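Local coordinates for protein putative sugar ABC transporter (Yersinia enterocolitica subsp. enterocolitica 8081, PDB 5ULB) that probably serves as the periplasmic sugar-binding component of an ABC transporter, holding a methylthioribose-like ribofuranose between its two lobes, at residues R271-K275 / D322-F328. Numbering follows the deposited sequence.
Sequences RLVAK and DFNSPWF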
loop_
_atom_site.group_PDB
_atom_site.type_symbol
_atom_site.label_atom_id
_atom_site.label_comp_id
_atom_site.label_asym_id
_atom_site.label_seq_id
_atom_site.Cartn_x
_atom_site.Cartn_y
_atom_site.Cartn_z
ATOM N N ARG A 271 11.969 3.907 -9.500
ATOM C CA ARG A 271 12.440 3.567 -10.852
ATOM C C ARG A 271 11.808 4.499 -11.894
ATOM O O ARG A 271 12.457 4.963 -12.843
ATOM C CB ARG A 271 12.104 2.109 -11.211
ATOM C CG ARG A 271 12.789 1.097 -10.379
ATOM C CD ARG A 271 12.355 -0.302 -10.846
ATOM N NE ARG A 271 12.782 -1.327 -9.909
ATOM C CZ ARG A 271 12.422 -2.607 -9.977
ATOM N NH1 ARG A 271 11.639 -3.020 -10.929
ATOM N NH2 ARG A 271 12.862 -3.463 -9.107
ATOM N N LEU A 272 10.496 4.739 -11.775
ATOM C CA LEU A 272 9.792 5.627 -12.686
ATOM C C LEU A 272 10.342 7.054 -12.692
ATOM O O LEU A 272 10.557 7.618 -13.720
ATOM C CB LEU A 272 8.270 5.597 -12.420
ATOM C CG LEU A 272 7.573 4.290 -12.848
ATOM C CD1 LEU A 272 6.252 4.143 -12.107
ATOM C CD2 LEU A 272 7.347 4.364 -14.346
ATOM N N VAL A 273 10.565 7.580 -11.467
ATOM C CA VAL A 273 11.186 8.915 -11.400
ATOM C C VAL A 273 12.572 8.948 -11.946
ATOM O O VAL A 273 12.949 9.891 -12.641
ATOM C CB VAL A 273 11.089 9.422 -9.961
ATOM C CG1 VAL A 273 11.883 10.690 -9.773
ATOM C CG2 VAL A 273 9.685 9.687 -9.590
ATOM N N ALA A 274 13.390 7.906 -11.698
ATOM C CA ALA A 274 14.678 7.829 -12.288
ATOM C C ALA A 274 14.663 7.889 -13.823
ATOM O O ALA A 274 15.443 8.598 -14.436
ATOM C CB ALA A 274 15.387 6.592 -11.817
ATOM N N LYS A 275 13.767 7.100 -14.416
ATOM C CA LYS A 275 13.629 7.125 -15.891
ATOM C C LYS A 275 13.193 8.512 -16.345
ATOM O O LYS A 275 13.674 8.941 -17.419
ATOM C CB LYS A 275 12.637 6.046 -16.299
ATOM C CG LYS A 275 13.155 4.646 -16.181
ATOM C CD LYS A 275 12.149 3.575 -16.604
ATOM C CE LYS A 275 11.754 3.628 -18.061
ATOM N NZ LYS A 275 12.761 3.150 -18.905
ATOM N N ASP A 322 9.818 -4.688 -14.178
ATOM C CA ASP A 322 9.247 -3.516 -14.803
ATOM C C ASP A 322 10.025 -2.247 -14.439
ATOM O O ASP A 322 10.366 -1.967 -13.264
ATOM C CB ASP A 322 7.774 -3.355 -14.467
ATOM C CG ASP A 322 6.877 -4.452 -15.061
ATOM O OD1 ASP A 322 7.344 -5.125 -15.997
ATOM O OD2 ASP A 322 5.783 -4.636 -14.544
ATOM N N PHE A 323 10.388 -1.508 -15.474
ATOM C CA PHE A 323 11.132 -0.284 -15.337
ATOM C C PHE A 323 12.574 -0.381 -14.830
ATOM O O PHE A 323 13.160 0.626 -14.459
ATOM C CB PHE A 323 10.338 0.831 -14.564
ATOM C CG PHE A 323 8.880 0.843 -14.908
ATOM C CD1 PHE A 323 8.532 1.237 -16.183
ATOM C CD2 PHE A 323 7.891 0.468 -14.045
ATOM C CE1 PHE A 323 7.214 1.237 -16.612
ATOM C CE2 PHE A 323 6.564 0.470 -14.435
ATOM C CZ PHE A 323 6.213 0.821 -15.745
ATOM N N ASN A 324 13.123 -1.589 -14.936
ATOM C CA ASN A 324 14.496 -1.841 -14.516
ATOM C C ASN A 324 15.462 -1.571 -15.660
ATOM O O ASN A 324 15.881 -2.461 -16.345
ATOM C CB ASN A 324 14.648 -3.260 -13.995
ATOM C CG ASN A 324 15.559 -3.351 -12.882
ATOM O OD1 ASN A 324 16.344 -4.260 -12.842
ATOM N ND2 ASN A 324 15.495 -2.417 -11.979
ATOM N N SER A 325 15.845 -0.321 -15.894
ATOM C CA SER A 325 16.729 0.005 -16.944
ATOM C C SER A 325 18.126 -0.613 -16.730
ATOM O O SER A 325 18.590 -0.763 -15.578
ATOM C CB SER A 325 16.870 1.536 -16.981
ATOM O OG SER A 325 15.674 2.158 -17.344
ATOM N N PRO A 326 18.802 -0.952 -17.840
ATOM C CA PRO A 326 20.088 -1.592 -17.676
ATOM C C PRO A 326 21.152 -0.755 -17.002
ATOM O O PRO A 326 22.048 -1.260 -16.339
ATOM C CB PRO A 326 20.530 -1.907 -19.080
ATOM C CG PRO A 326 19.442 -1.490 -19.980
ATOM C CD PRO A 326 18.342 -0.971 -19.239
ATOM N N TRP A 327 21.055 0.564 -17.119
ATOM C CA TRP A 327 22.015 1.472 -16.465
ATOM C C TRP A 327 21.769 1.539 -14.966
ATOM O O TRP A 327 22.571 2.166 -14.263
ATOM C CB TRP A 327 22.031 2.888 -17.107
ATOM C CG TRP A 327 20.752 3.498 -17.320
ATOM C CD1 TRP A 327 20.007 3.399 -18.472
ATOM C CD2 TRP A 327 19.948 4.289 -16.430
ATOM N NE1 TRP A 327 18.786 4.008 -18.360
ATOM C CE2 TRP A 327 18.736 4.615 -17.132
ATOM C CE3 TRP A 327 20.146 4.774 -15.140
ATOM C CZ2 TRP A 327 17.772 5.422 -16.614
ATOM C CZ3 TRP A 327 19.153 5.602 -14.565
ATOM C CH2 TRP A 327 17.988 5.938 -15.307
ATOM N N PHE A 328 20.682 0.984 -14.407
ATOM C CA PHE A 328 20.561 0.912 -12.929
ATOM C C PHE A 328 21.719 0.121 -12.371
ATOM O O PHE A 328 22.215 0.480 -11.305
ATOM C CB PHE A 328 19.237 0.319 -12.520
ATOM C CG PHE A 328 18.002 1.184 -12.773
ATOM C CD1 PHE A 328 18.040 2.512 -13.218
ATOM C CD2 PHE A 328 16.749 0.652 -12.485
ATOM C CE1 PHE A 328 16.877 3.163 -13.435
ATOM C CE2 PHE A 328 15.577 1.351 -12.708
ATOM C CZ PHE A 328 15.647 2.620 -13.204
HETATM O O HOH W 1 13.112 0.357 -18.160
#
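One turn of helix 262-278, closed by the backbone hydrogen bond from Lys275 N to Arg271 O (3.0 Å), faces a loop that leads into the C-terminal helix 327-335. The CA atoms of Arg271 and Phe323 lie 6.1 Å apart, those of Lys275 and Ser325 7.8 Å. Phe323 has positive phi (67°), and Asn324 is the centre of an inverse gamma turn, so the loop bends sharply over the helix. Arg271 is long enough to reach beneath it: NH1 donates to Asp322 O (2.9 Å), while Asn324 ND2 lies over one guanidinium face. The Arg271 charge is met by a salt bridge from NE to Glu44, and the aliphatic CG of Arg271 packs 3.6 Å from Phe328 CE2. In this periplasmic binding protein fold, helix 262-278 covers strands 102-106 and 118-122, against which Leu272 rests; the C-terminal segment thus lies over the same lobe, well away from the sugar pocket. Leu272 also sets CD2 3.7 Å from the Phe323 ring centroid, almost on the ring normal, a CH-pi contact in which one methyl of the branched side chain sits over the ring face. Small Ala274 leaves room for two aromatics, its CB lying 4.1 Å from Phe328 CE1 and 4.4 Å from Trp327 CH2. At the polar margin a water oxygen lies 2.9 Å from Lys275 NZ, accepting, and 3.2 Å from Ser325 OG, donating; Glu280 gathers Lys275 by a salt bridge and Ser325 and Trp327 by hydrogen bonds.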